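SAM-dependent methyltransferase (Exiguobacterium sibiricum 255-15, PDB 3D2L) probably transfers a methyl group from S-adenosylmethionine to an acceptor that remains unidentified, using a Rossmann-like class I methyltransferase domain. Local coordinates at residues A[48-53]-A[79-83]; A[135-141]-A[232-238]; A[143-147]-A[172-176]. One frame throughout, in Å; residues are numbered along the deposited sequence.

Interactions 1 and 2 both reach the seven-stranded mixed sheet of the Rossmann-like methyltransferase domain, with centres 25 Å apart on opposite sides of the chain's centre. Interaction 1 packs a helix end against the edge strand 82-85, whereas interaction 2 pairs strand 131-138 with the antiparallel strand 235-242 in the other half of the sheet. Interaction 3 is nested inside the chain loop that interaction 2 closes and joins helix 140-144 to the separate four-stranded antiparallel sheet. Interactions 2 and 3 lie 12 Å apart between centres and touch, H138 NE2 coming within 3.5 Å of F147 CE2; interaction 1 is 31 Å from interaction 3, centre to centre.

Interaction 1: residues A[48-53]-A[79-83]; sequences TLLLAD and RHVDF
R79 reaches from the loop before strand 82-85 to D53, just past helix 46-51, tying a helix end to an edge strand of the Rossmann-like sheet. Its chain can be followed outward: CB carries CG beside the backbone N (chi1 -69°), and CD lies 3.5 Å from L49 O. With CG to NE fully extended (chi2 -178°), the guanidinium arrives side-on to the carboxylate. NE donates to D53 OD1 at 2.9 Å in an almost straight bond, and NH2 gives the second, to D53 OD2, also at 2.9 Å. The two flat groups are only 28° from coplanar, so the paired bonds fix the rotation of both; arginine suits this place because it offers two parallel N-H groups at the end of a long apolar arm. NH1 turns back to T77, while the backbone carbonyl of L49 lies over one guanidinium face. Behind this salt bridge at the surface the small and branched side chains close up. A52, whose side chain is a single methyl, sets CB tightly against V81 CG2 at 3.4 Å. L49 CD2 meets the edge of the F83 ring near CZ at 3.9 Å, and T48 CG2 approaches F83 CE1 obliquely at 3.8 Å.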
ATOM      1  N   THR A  48       1.733  -0.166   9.429  1.00 29.87           N
ATOM      2  CA  THR A  48       3.105   0.063   9.885  1.00 29.33           C
ATOM      3  C   THR A  48       3.203  -0.097  11.398  1.00 26.40           C
ATOM      4  O   THR A  48       4.099  -0.757  11.918  1.00 26.43           O
ATOM      5  CB  THR A  48       3.616   1.473   9.446  1.00 27.37           C
ATOM      6  OG1 THR A  48       3.146   1.789   8.105  1.00 30.10           O
ATOM      7  CG2 THR A  48       5.140   1.545   9.511  1.00 32.38           C
ATOM      8  N   LEU A  49       2.253   0.469  12.112  1.00 28.83           N
ATOM      9  CA  LEU A  49       2.221   0.327  13.579  1.00 29.87           C
ATOM     10  C   LEU A  49       2.029  -1.111  14.056  1.00 30.23           C
ATOM     11  O   LEU A  49       2.594  -1.478  15.120  1.00 30.09           O
ATOM     12  CB  LEU A  49       1.165   1.269  14.194  1.00 29.26           C
ATOM     13  CG  LEU A  49       1.387   2.773  13.942  1.00 34.90           C
ATOM     14  CD1 LEU A  49       0.417   3.575  14.808  1.00 31.71           C
ATOM     15  CD2 LEU A  49       2.833   3.185  14.235  1.00 36.65           C
ATOM     16  N   LEU A  50       1.226  -1.915  13.330  1.00 27.53           N
ATOM     17  CA  LEU A  50       1.062  -3.343  13.631  1.00 29.75           C
ATOM     18  C   LEU A  50       2.354  -4.095  13.359  1.00 29.72           C
ATOM     19  O   LEU A  50       2.737  -4.958  14.128  1.00 31.36           O
ATOM     20  CB  LEU A  50      -0.121  -3.969  12.866  1.00 30.60           C
ATOM     21  CG  LEU A  50      -1.454  -3.369  13.300  1.00 28.51           C
ATOM     22  CD1 LEU A  50      -2.538  -3.897  12.426  1.00 32.26           C
ATOM     23  CD2 LEU A  50      -1.739  -3.642  14.811  1.00 26.28           C
ATOM     24  N   LEU A  51       3.015  -3.759  12.255  1.00 29.03           N
ATOM     25  CA  LEU A  51       4.326  -4.313  11.934  1.00 29.59           C
ATOM     26  C   LEU A  51       5.346  -3.978  12.999  1.00 27.82           C
ATOM     27  O   LEU A  51       6.173  -4.826  13.366  1.00 27.79           O
ATOM     28  CB  LEU A  51       4.782  -3.743  10.580  1.00 28.65           C
ATOM     29  CG  LEU A  51       4.030  -4.309   9.361  1.00 32.88           C
ATOM     30  CD1 LEU A  51       4.378  -3.559   8.069  1.00 29.83           C
ATOM     31  CD2 LEU A  51       4.348  -5.795   9.230  1.00 32.42           C
ATOM     32  N   ALA A  52       5.280  -2.759  13.536  1.00 29.16           N
ATOM     33  CA  ALA A  52       6.244  -2.311  14.587  1.00 28.16           C
ATOM     34  C   ALA A  52       6.188  -3.195  15.849  1.00 32.43           C
ATOM     35  O   ALA A  52       7.129  -3.214  16.659  1.00 29.79           O
ATOM     36  CB  ALA A  52       5.994  -0.872  14.957  1.00 25.65           C
ATOM     37  N   ASP A  53       5.096  -3.933  16.006  1.00 30.69           N
ATOM     38  CA  ASP A  53       4.991  -4.867  17.112  1.00 30.45           C
ATOM     39  C   ASP A  53       5.808  -6.139  16.880  1.00 31.17           C
ATOM     40  O   ASP A  53       5.963  -6.926  17.783  1.00 27.80           O
ATOM     41  CB  ASP A  53       3.531  -5.183  17.408  1.00 31.31           C
ATOM     42  CG  ASP A  53       2.779  -3.972  17.904  1.00 34.44           C
ATOM     43  OD1 ASP A  53       3.420  -3.014  18.389  1.00 36.04           O
ATOM     44  OD2 ASP A  53       1.544  -3.976  17.832  1.00 37.18           O
ATOM     45  N   ARG A  79       5.039   3.472  20.513  1.00 28.28           N
ATOM     46  CA  ARG A  79       5.816   2.729  19.540  1.00 30.04           C
ATOM     47  C   ARG A  79       6.892   3.615  18.956  1.00 31.57           C
ATOM     48  O   ARG A  79       6.673   4.821  18.783  1.00 32.38           O
ATOM     49  CB  ARG A  79       4.900   2.228  18.419  1.00 27.68           C
ATOM     50  CG  ARG A  79       3.950   1.149  18.914  1.00 30.46           C
ATOM     51  CD  ARG A  79       3.153   0.703  17.782  1.00 34.32           C
ATOM     52  NE  ARG A  79       2.254  -0.428  18.027  1.00 31.92           N
ATOM     53  CZ  ARG A  79       0.931  -0.348  18.105  1.00 35.93           C
ATOM     54  NH1 ARG A  79       0.300   0.826  18.139  1.00 27.61           N
ATOM     55  NH2 ARG A  79       0.231  -1.458  18.244  1.00 37.54           N
ATOM     56  N   HIS A  80       8.059   3.036  18.659  1.00 34.16           N
ATOM     57  CA  HIS A  80       9.118   3.779  17.970  1.00 34.19           C
ATOM     58  C   HIS A  80       9.122   3.425  16.500  1.00 33.86           C
ATOM     59  O   HIS A  80       9.505   2.314  16.107  1.00 35.22           O
ATOM     60  CB  HIS A  80      10.531   3.549  18.559  1.00 37.94           C
ATOM     61  CG  HIS A  80      11.577   4.370  17.863  1.00 40.83           C
ATOM     62  ND1 HIS A  80      12.302   3.897  16.788  1.00 54.69           N
ATOM     63  CD2 HIS A  80      11.949   5.665  18.021  1.00 46.51           C
ATOM     64  CE1 HIS A  80      13.106   4.845  16.349  1.00 47.09           C
ATOM     65  NE2 HIS A  80      12.913   5.929  17.079  1.00 48.51           N
ATOM     66  N   VAL A  81       8.693   4.374  15.683  1.00 30.57           N
ATOM     67  CA  VAL A  81       8.636   4.189  14.274  1.00 31.49           C
ATOM     68  C   VAL A  81       8.959   5.506  13.565  1.00 32.04           C
ATOM     69  O   VAL A  81       8.249   6.497  13.671  1.00 32.04           O
ATOM     70  CB  VAL A  81       7.264   3.661  13.821  1.00 32.68           C
ATOM     71  CG1 VAL A  81       7.291   3.386  12.369  1.00 27.88           C
ATOM     72  CG2 VAL A  81       6.891   2.363  14.583  1.00 24.92           C
ATOM     73  N   ASP A  82      10.044   5.487  12.833  1.00 29.22           N
ATOM     74  CA  ASP A  82      10.462   6.640  12.043  1.00 29.90           C
ATOM     75  C   ASP A  82       9.607   6.682  10.794  1.00 28.03           C
ATOM     76  O   ASP A  82       9.545   5.692  10.120  1.00 28.69           O
ATOM     77  CB  ASP A  82      11.903   6.463  11.596  1.00 31.84           C
ATOM     78  CG  ASP A  82      12.899   6.660  12.696  1.00 30.91           C
ATOM     79  OD1 ASP A  82      12.756   7.579  13.520  1.00 27.26           O
ATOM     80  OD2 ASP A  82      13.861   5.899  12.722  1.00 40.34           O
ATOM     81  N   PHE A  83       8.923   7.806  10.548  1.00 27.53           N
ATOM     82  CA  PHE A  83       8.189   8.069   9.334  1.00 26.32           C
ATOM     83  C   PHE A  83       8.913   9.222   8.597  1.00 27.06           C
ATOM     84  O   PHE A  83       9.214  10.313   9.169  1.00 25.21           O
ATOM     85  CB  PHE A  83       6.722   8.426   9.638  1.00 26.79           C
ATOM     86  CG  PHE A  83       5.898   7.284  10.235  1.00 23.14           C
ATOM     87  CD1 PHE A  83       5.352   6.301   9.424  1.00 26.98           C
ATOM     88  CD2 PHE A  83       5.656   7.216  11.622  1.00 25.69           C
ATOM     89  CE1 PHE A  83       4.591   5.291   9.945  1.00 30.36           C
ATOM     90  CE2 PHE A  83       4.920   6.224  12.150  1.00 30.73           C
ATOM     91  CZ  PHE A  83       4.373   5.227  11.305  1.00 27.69           C
TER

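Interaction 2: residues A[135-141]-A[232-238]; sequences FDVHSPY and TAERIFF
An antiparallel pair of strands, 131-138 with 235-242, belongs to the half of the Rossmann-like sheet where class I methyltransferases set a reversed strand beside the parallel ones. F135 with F238 and V137 with I236 are hydrogen-bonded pairs, their N-H and C=O groups joined in both directions; D136 with F237 between them, and H138 with R235 beyond V137 and I236, are non-hydrogen-bonded pairs. On the face carrying F135, V137, I236 and F238, packed against helix 203-212, the F135 and F238 rings lie nearly parallel (14°) but slid apart. F238 CB therefore sits over the F135 ring, 3.8 Å from its centroid, and the broad phenyl groups fill this apolar layer. V137 CG2 adds to it by meeting F238 CE1 at 3.7 Å.

The other face is mixed, with D136, H138 and R235 carrying polar groups beside the F237 ring. D136 CB lies over that ring, and its carboxylate turns to R235, whose chain bends at chi3 (-64°) to bring NH1 within 2.9 Å of D136 OD2. W23 also donates to this oxygen and D105 pairs with the same NH1, which probably stabilises the ionised carboxylate of buried D136. H138 is bonded through NE2 to Q198, while ND1 shares a water with E234 O. Where the strand ends, S139 is the N-cap of helix 140-144: its OG accepts from K142 N, capping the helix, and donates to A233 O at 2.6 Å. Beyond it, T232 CA rests over the face of the Y141 ring, 3.7 Å from the centroid.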
ATOM      1  N   PHE A 135       4.838  -7.175  -1.773  1.00 26.63           N
ATOM      2  CA  PHE A 135       3.789  -6.245  -2.160  1.00 27.52           C
ATOM      3  C   PHE A 135       2.555  -7.005  -2.650  1.00 27.71           C
ATOM      4  O   PHE A 135       2.633  -8.134  -3.126  1.00 26.00           O
ATOM      5  CB  PHE A 135       4.214  -5.213  -3.248  1.00 27.02           C
ATOM      6  CG  PHE A 135       4.607  -5.828  -4.587  1.00 26.02           C
ATOM      7  CD1 PHE A 135       3.674  -6.027  -5.588  1.00 28.86           C
ATOM      8  CD2 PHE A 135       5.911  -6.191  -4.842  1.00 34.21           C
ATOM      9  CE1 PHE A 135       4.030  -6.574  -6.803  1.00 29.98           C
ATOM     10  CE2 PHE A 135       6.268  -6.723  -6.077  1.00 27.51           C
ATOM     11  CZ  PHE A 135       5.335  -6.923  -7.036  1.00 28.60           C
ATOM     12  N   ASP A 136       1.408  -6.348  -2.524  1.00 28.41           N
ATOM     13  CA  ASP A 136       0.141  -6.891  -3.007  1.00 29.05           C
ATOM     14  C   ASP A 136      -0.507  -5.840  -3.900  1.00 28.20           C
ATOM     15  O   ASP A 136      -0.415  -4.609  -3.636  1.00 28.14           O
ATOM     16  CB  ASP A 136      -0.795  -7.286  -1.862  1.00 28.38           C
ATOM     17  CG  ASP A 136      -1.065  -6.130  -0.903  1.00 29.14           C
ATOM     18  OD1 ASP A 136      -0.176  -5.789  -0.082  1.00 30.06           O
ATOM     19  OD2 ASP A 136      -2.190  -5.597  -0.955  1.00 32.72           O
ATOM     20  N   VAL A 137      -1.125  -6.332  -4.976  1.00 27.81           N
ATOM     21  CA  VAL A 137      -1.726  -5.467  -5.999  1.00 27.99           C
ATOM     22  C   VAL A 137      -3.058  -5.992  -6.459  1.00 28.92           C
ATOM     23  O   VAL A 137      -3.395  -7.153  -6.229  1.00 28.64           O
ATOM     24  CB  VAL A 137      -0.810  -5.322  -7.269  1.00 27.42           C
ATOM     25  CG1 VAL A 137       0.425  -4.442  -6.989  1.00 28.67           C
ATOM     26  CG2 VAL A 137      -0.400  -6.682  -7.836  1.00 27.51           C
ATOM     27  N   HIS A 138      -3.825  -5.119  -7.099  1.00 28.57           N
ATOM     28  CA  HIS A 138      -5.068  -5.516  -7.703  1.00 29.35           C
ATOM     29  C   HIS A 138      -4.790  -6.457  -8.866  1.00 28.38           C
ATOM     30  O   HIS A 138      -3.792  -6.315  -9.556  1.00 28.22           O
ATOM     31  CB  HIS A 138      -5.842  -4.307  -8.269  1.00 26.52           C
ATOM     32  CG  HIS A 138      -6.140  -3.246  -7.256  1.00 28.34           C
ATOM     33  ND1 HIS A 138      -6.694  -3.532  -6.031  1.00 30.51           N
ATOM     34  CD2 HIS A 138      -5.990  -1.900  -7.298  1.00 29.48           C
ATOM     35  CE1 HIS A 138      -6.895  -2.410  -5.369  1.00 28.72           C
ATOM     36  NE2 HIS A 138      -6.477  -1.401  -6.116  1.00 26.68           N
ATOM     37  N   SER A 139      -5.695  -7.408  -9.062  1.00 30.79           N
ATOM     38  CA  SER A 139      -5.646  -8.291 -10.192  1.00 31.99           C
ATOM     39  C   SER A 139      -6.356  -7.579 -11.313  1.00 30.69           C
ATOM     40  O   SER A 139      -7.164  -6.673 -11.042  1.00 29.88           O
ATOM     41  CB  SER A 139      -6.427  -9.544  -9.896  1.00 31.25           C
ATOM     42  OG  SER A 139      -7.780  -9.201  -9.627  1.00 32.50           O
ATOM     43  N   PRO A 140      -6.066  -7.964 -12.574  1.00 29.87           N
ATOM     44  CA  PRO A 140      -6.838  -7.465 -13.726  1.00 30.92           C
ATOM     45  C   PRO A 140      -8.358  -7.689 -13.559  1.00 29.09           C
ATOM     46  O   PRO A 140      -9.151  -6.809 -13.894  1.00 30.20           O
ATOM     47  CB  PRO A 140      -6.291  -8.298 -14.883  1.00 29.26           C
ATOM     48  CG  PRO A 140      -4.919  -8.587 -14.491  1.00 29.93           C
ATOM     49  CD  PRO A 140      -4.970  -8.844 -13.018  1.00 32.52           C
ATOM     50  N   TYR A 141      -8.753  -8.832 -13.003  1.00 30.45           N
ATOM     51  CA  TYR A 141     -10.165  -9.157 -12.769  1.00 30.73           C
ATOM     52  C   TYR A 141     -10.876  -8.138 -11.879  1.00 30.46           C
ATOM     53  O   TYR A 141     -12.016  -7.760 -12.157  1.00 30.11           O
ATOM     54  CB  TYR A 141     -10.275 -10.563 -12.156  1.00 35.03           C
ATOM     55  CG  TYR A 141     -11.685 -11.026 -11.866  1.00 32.86           C
ATOM     56  CD1 TYR A 141     -12.494 -11.534 -12.882  1.00 39.39           C
ATOM     57  CD2 TYR A 141     -12.200 -10.980 -10.585  1.00 37.71           C
ATOM     58  CE1 TYR A 141     -13.776 -11.959 -12.620  1.00 35.70           C
ATOM     59  CE2 TYR A 141     -13.488 -11.396 -10.318  1.00 39.37           C
ATOM     60  CZ  TYR A 141     -14.264 -11.884 -11.334  1.00 36.90           C
ATOM     61  OH  TYR A 141     -15.534 -12.312 -11.067  1.00 44.55           O
ATOM     62  N   THR A 232     -10.610 -15.492 -10.700  1.00 35.43           N
ATOM     63  CA  THR A 232     -11.492 -14.529 -10.072  1.00 36.45           C
ATOM     64  C   THR A 232     -10.851 -13.918  -8.801  1.00 34.38           C
ATOM     65  O   THR A 232     -11.532 -13.299  -7.967  1.00 33.86           O
ATOM     66  CB  THR A 232     -12.838 -15.163  -9.712  1.00 37.29           C
ATOM     67  OG1 THR A 232     -12.640 -16.173  -8.720  1.00 43.21           O
ATOM     68  CG2 THR A 232     -13.498 -15.746 -10.941  1.00 30.91           C
ATOM     69  N   ALA A 233      -9.548 -14.112  -8.660  1.00 33.14           N
ATOM     70  CA  ALA A 233      -8.800 -13.520  -7.539  1.00 34.86           C
ATOM     71  C   ALA A 233      -8.862 -11.990  -7.641  1.00 30.79           C
ATOM     72  O   ALA A 233      -8.863 -11.420  -8.731  1.00 31.67           O
ATOM     73  CB  ALA A 233      -7.343 -14.014  -7.539  1.00 33.89           C
ATOM     74  N   GLU A 234      -8.939 -11.330  -6.500  1.00 31.74           N
ATOM     75  CA  GLU A 234      -9.033  -9.885  -6.457  1.00 33.25           C
ATOM     76  C   GLU A 234      -7.705  -9.201  -6.088  1.00 30.78           C
ATOM     77  O   GLU A 234      -7.449  -8.095  -6.532  1.00 27.98           O
ATOM     78  CB  GLU A 234     -10.151  -9.473  -5.500  1.00 32.07           C
ATOM     79  CG  GLU A 234     -11.514  -9.903  -5.978  1.00 39.13           C
ATOM     80  CD  GLU A 234     -12.619  -9.664  -4.946  1.00 39.98           C
ATOM     81  OE1 GLU A 234     -12.376  -8.980  -3.927  1.00 41.65           O
ATOM     82  OE2 GLU A 234     -13.740 -10.173  -5.165  1.00 47.27           O
ATOM     83  N   ARG A 235      -6.880  -9.859  -5.269  1.00 27.24           N
ATOM     84  CA  ARG A 235      -5.637  -9.254  -4.794  1.00 27.10           C
ATOM     85  C   ARG A 235      -4.506 -10.281  -4.937  1.00 28.24           C
ATOM     86  O   ARG A 235      -4.641 -11.423  -4.499  1.00 26.67           O
ATOM     87  CB  ARG A 235      -5.811  -8.816  -3.347  1.00 26.17           C
ATOM     88  CG  ARG A 235      -4.674  -8.052  -2.760  1.00 22.51           C
ATOM     89  CD  ARG A 235      -4.978  -7.617  -1.335  1.00 30.47           C
ATOM     90  NE  ARG A 235      -6.104  -6.686  -1.319  1.00 32.00           N
ATOM     91  CZ  ARG A 235      -6.018  -5.385  -1.564  1.00 33.92           C
ATOM     92  NH1 ARG A 235      -4.848  -4.824  -1.791  1.00 32.74           N
ATOM     93  NH2 ARG A 235      -7.116  -4.642  -1.564  1.00 32.46           N
ATOM     94  N   ILE A 236      -3.423  -9.863  -5.579  1.00 27.17           N
ATOM     95  CA  ILE A 236      -2.281 -10.729  -5.858  1.00 25.01           C
ATOM     96  C   ILE A 236      -1.081 -10.325  -5.013  1.00 25.73           C
ATOM     97  O   ILE A 236      -0.692  -9.167  -4.981  1.00 26.81           O
ATOM     98  CB  ILE A 236      -1.991 -10.774  -7.356  1.00 25.80           C
ATOM     99  CG1 ILE A 236      -3.287 -11.141  -8.095  1.00 33.10           C
ATOM    100  CG2 ILE A 236      -0.837 -11.800  -7.666  1.00 23.10           C
ATOM    101  CD1 ILE A 236      -3.136 -11.494  -9.521  1.00 41.52           C
ATOM    102  N   PHE A 237      -0.511 -11.300  -4.310  1.00 27.97           N
ATOM    103  CA  PHE A 237       0.585 -11.079  -3.394  1.00 27.25           C
ATOM    104  C   PHE A 237       1.859 -11.602  -4.004  1.00 27.40           C
ATOM    105  O   PHE A 237       1.879 -12.701  -4.544  1.00 26.66           O
ATOM    106  CB  PHE A 237       0.300 -11.793  -2.051  1.00 28.77           C
ATOM    107  CG  PHE A 237      -0.905 -11.251  -1.330  1.00 27.12           C
ATOM    108  CD1 PHE A 237      -2.179 -11.509  -1.802  1.00 30.52           C
ATOM    109  CD2 PHE A 237      -0.767 -10.489  -0.180  1.00 32.47           C
ATOM    110  CE1 PHE A 237      -3.300 -10.990  -1.154  1.00 29.61           C
ATOM    111  CE2 PHE A 237      -1.896  -9.977   0.474  1.00 29.89           C
ATOM    112  CZ  PHE A 237      -3.156 -10.243  -0.022  1.00 28.95           C
ATOM    113  N   PHE A 238       2.927 -10.809  -3.910  1.00 27.37           N
ATOM    114  CA  PHE A 238       4.241 -11.182  -4.460  1.00 25.27           C
ATOM    115  C   PHE A 238       5.272 -11.175  -3.371  1.00 25.95           C
ATOM    116  O   PHE A 238       5.313 -10.243  -2.570  1.00 27.18           O
ATOM    117  CB  PHE A 238       4.711 -10.154  -5.466  1.00 26.41           C
ATOM    118  CG  PHE A 238       3.918 -10.146  -6.718  1.00 22.72           C
ATOM    119  CD1 PHE A 238       2.658  -9.564  -6.742  1.00 27.10           C
ATOM    120  CD2 PHE A 238       4.431 -10.700  -7.859  1.00 25.91           C
ATOM    121  CE1 PHE A 238       1.909  -9.568  -7.919  1.00 26.21           C
ATOM    122  CE2 PHE A 238       3.689 -10.705  -9.039  1.00 28.06           C
ATOM    123  CZ  PHE A 238       2.436 -10.157  -9.045  1.00 24.87           C
TER
HETATM  124  O   HOH W   1      -7.229  -5.900  -4.710  1.00 29.37           O

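Interaction 3: residues A[143-147]-A[172-176]; sequences METLF and LSVVH
V174 is the bump at the middle of this contact, received between the selenomethionine side chain of M143 and the base of F147. M143 bends at both chi2 (-55°) and chi3 (-51°), curling its chain so that the terminal methyl CE is brought against CB and CG1 of the valine; the 3.2 Å between M143 CE and V174 CB is doubtful, since M143 has two deposited conformers and this is one of them. A long unbranched side chain suits this position because it can fold round a neighbour. The valine's other methyl, CG2, leans on F147 CB at 3.6 Å. M143 SE lies at the edge of the F147 ring.

Farther along the strand, H176 comes down on the F147 ring as the edge of a T-shaped pair. Its CE1 stands over the centre of the phenyl face, 3.8 Å from F147 CE1, with the ring planes 76° apart. A flat phenyl offers the broad surface such a C-H needs, while H176 NE2 is held by Q198 and the W163 ring meets the imidazole at a steep angle; together these probably limit its rotation.

At the opposite end the packing gives way to water. In the E144 conformer described, one of two deposited, L172 CD2 passes 4.1 Å from E144 OE2, and one water joins that oxygen to L172 N, donating to the carboxylate and accepting from the amide. A second water donates to S173 O at 2.8 Å and makes a weak bond to E144 OE1. An exposed glutamate fits this wet rim. The end of helix 140-144 and the turn after it, following the Rossmann-like strand 131-138, thus pack on the start of strand 173-183, in the four-stranded antiparallel sheet inserted in this methyltransferase.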
HETATM    1  N   MSE A 143     -10.080  -4.989 -11.467  1.00 34.10           N
HETATM    2  CA  MSE A 143     -10.224  -3.780 -12.275  0.50 36.22           C
HETATM    3  C   MSE A 143     -11.447  -3.889 -13.175  1.00 38.07           C
HETATM    4  O   MSE A 143     -12.197  -2.925 -13.330  1.00 41.41           O
HETATM    5  CB  MSE A 143      -8.991  -3.553 -13.154  0.50 35.85           C
HETATM    6  CG  MSE A 143      -7.651  -3.528 -12.420  0.50 35.11           C
HETATM    7 SE   MSE A 143      -7.548  -2.233 -10.963  0.38 37.87          SE
HETATM    8  CE  MSE A 143      -8.180  -0.706 -11.972  0.50 42.12           C
ATOM      9  N   GLU A 144     -11.645  -5.071 -13.753  1.00 39.23           N
ATOM     10  CA  GLU A 144     -12.742  -5.273 -14.688  0.50 39.60           C
ATOM     11  C   GLU A 144     -14.103  -5.517 -14.018  1.00 39.40           C
ATOM     12  O   GLU A 144     -15.128  -5.510 -14.700  1.00 40.78           O
ATOM     13  CB  GLU A 144     -12.394  -6.399 -15.664  0.50 41.06           C
ATOM     14  CG  GLU A 144     -11.035  -6.248 -16.406  0.50 44.41           C
ATOM     15  CD  GLU A 144     -10.956  -5.075 -17.391  0.50 44.89           C
ATOM     16  OE1 GLU A 144     -11.264  -3.927 -17.016  0.50 43.56           O
ATOM     17  OE2 GLU A 144     -10.526  -5.307 -18.540  0.50 40.27           O
ATOM     18  N   THR A 145     -14.127  -5.700 -12.693  1.00 39.25           N
ATOM     19  CA  THR A 145     -15.382  -5.926 -11.953  1.00 38.68           C
ATOM     20  C   THR A 145     -15.710  -4.834 -10.913  1.00 38.54           C
ATOM     21  O   THR A 145     -16.550  -3.971 -11.171  1.00 40.94           O
ATOM     22  CB  THR A 145     -15.418  -7.342 -11.278  1.00 37.86           C
ATOM     23  OG1 THR A 145     -14.355  -7.457 -10.329  1.00 38.21           O
ATOM     24  CG2 THR A 145     -15.318  -8.484 -12.327  1.00 32.80           C
ATOM     25  N   LEU A 146     -15.017  -4.853  -9.768  1.00 38.16           N
ATOM     26  CA  LEU A 146     -15.278  -3.944  -8.637  1.00 37.82           C
ATOM     27  C   LEU A 146     -14.973  -2.471  -8.910  1.00 38.25           C
ATOM     28  O   LEU A 146     -15.528  -1.591  -8.240  1.00 38.25           O
ATOM     29  CB  LEU A 146     -14.501  -4.403  -7.378  1.00 37.58           C
ATOM     30  CG  LEU A 146     -14.883  -5.794  -6.846  1.00 42.54           C
ATOM     31  CD1 LEU A 146     -13.953  -6.224  -5.725  1.00 41.84           C
ATOM     32  CD2 LEU A 146     -16.342  -5.818  -6.387  1.00 39.19           C
ATOM     33  N   PHE A 147     -14.111  -2.209  -9.894  1.00 37.28           N
ATOM     34  CA  PHE A 147     -13.777  -0.839 -10.259  1.00 36.58           C
ATOM     35  C   PHE A 147     -14.323  -0.472 -11.623  1.00 36.36           C
ATOM     36  O   PHE A 147     -13.900   0.519 -12.189  1.00 38.33           O
ATOM     37  CB  PHE A 147     -12.268  -0.616 -10.241  1.00 33.62           C
ATOM     38  CG  PHE A 147     -11.625  -0.767  -8.867  1.00 35.59           C
ATOM     39  CD1 PHE A 147     -12.296  -0.396  -7.709  1.00 32.66           C
ATOM     40  CD2 PHE A 147     -10.310  -1.187  -8.764  1.00 32.24           C
ATOM     41  CE1 PHE A 147     -11.679  -0.525  -6.445  1.00 32.36           C
ATOM     42  CE2 PHE A 147      -9.695  -1.282  -7.537  1.00 35.11           C
ATOM     43  CZ  PHE A 147     -10.370  -0.946  -6.395  1.00 32.17           C
ATOM     44  N   LEU A 172      -6.427  -1.660 -17.692  1.00 31.93           N
ATOM     45  CA  LEU A 172      -6.313  -2.062 -16.289  1.00 31.99           C
ATOM     46  C   LEU A 172      -6.029  -0.882 -15.349  1.00 31.36           C
ATOM     47  O   LEU A 172      -5.279  -1.006 -14.364  1.00 30.71           O
ATOM     48  CB  LEU A 172      -5.247  -3.151 -16.142  1.00 31.13           C
ATOM     49  CG  LEU A 172      -5.395  -4.407 -17.009  1.00 34.99           C
ATOM     50  CD1 LEU A 172      -4.249  -5.387 -16.681  1.00 30.26           C
ATOM     51  CD2 LEU A 172      -6.776  -5.041 -16.808  1.00 37.74           C
ATOM     52  N   SER A 173      -6.662   0.255 -15.642  1.00 33.79           N
ATOM     53  CA  SER A 173      -6.539   1.462 -14.821  1.00 33.09           C
ATOM     54  C   SER A 173      -7.914   1.835 -14.273  1.00 32.55           C
ATOM     55  O   SER A 173      -8.953   1.435 -14.812  1.00 32.16           O
ATOM     56  CB  SER A 173      -5.940   2.627 -15.624  1.00 31.97           C
ATOM     57  OG  SER A 173      -6.888   3.179 -16.517  1.00 34.06           O
ATOM     58  N   VAL A 174      -7.904   2.577 -13.179  1.00 30.44           N
ATOM     59  CA  VAL A 174      -9.126   3.027 -12.516  1.00 31.58           C
ATOM     60  C   VAL A 174      -8.893   4.454 -12.064  1.00 30.98           C
ATOM     61  O   VAL A 174      -7.761   4.821 -11.716  1.00 30.03           O
ATOM     62  CB  VAL A 174      -9.504   2.131 -11.283  1.00 33.78           C
ATOM     63  CG1 VAL A 174      -8.372   2.084 -10.316  1.00 30.84           C
ATOM     64  CG2 VAL A 174     -10.709   2.647 -10.515  1.00 31.24           C
ATOM     65  N   VAL A 175      -9.957   5.260 -12.148  1.00 33.33           N
ATOM     66  CA  VAL A 175     -10.004   6.624 -11.634  1.00 31.01           C
ATOM     67  C   VAL A 175     -10.977   6.556 -10.461  1.00 31.49           C
ATOM     68  O   VAL A 175     -12.128   6.169 -10.630  1.00 31.10           O
ATOM     69  CB  VAL A 175     -10.543   7.648 -12.691  1.00 30.55           C
ATOM     70  CG1 VAL A 175     -10.602   9.042 -12.103  1.00 32.85           C
ATOM     71  CG2 VAL A 175      -9.687   7.644 -13.935  1.00 23.33           C
ATOM     72  N   HIS A 176     -10.491   6.847  -9.256  1.00 31.60           N
ATOM     73  CA  HIS A 176     -11.339   6.875  -8.062  1.00 30.86           C
ATOM     74  C   HIS A 176     -11.702   8.312  -7.771  1.00 33.36           C
ATOM     75  O   HIS A 176     -10.822   9.100  -7.403  1.00 33.27           O
ATOM     76  CB  HIS A 176     -10.581   6.352  -6.831  1.00 31.57           C
ATOM     77  CG  HIS A 176     -10.064   4.965  -6.995  1.00 30.12           C
ATOM     78  ND1 HIS A 176     -10.887   3.883  -7.210  1.00 30.85           N
ATOM     79  CD2 HIS A 176      -8.797   4.479  -6.958  1.00 33.00           C
ATOM     80  CE1 HIS A 176     -10.147   2.790  -7.310  1.00 33.92           C
ATOM     81  NE2 HIS A 176      -8.878   3.123  -7.132  1.00 30.61           N
TER
HETATM   82  O   HOH W   2      -8.668  -2.867 -19.419  1.00 45.31           O
HETATM   83  O   HOH W   3      -9.685  -0.958 -16.145  1.00 46.09           O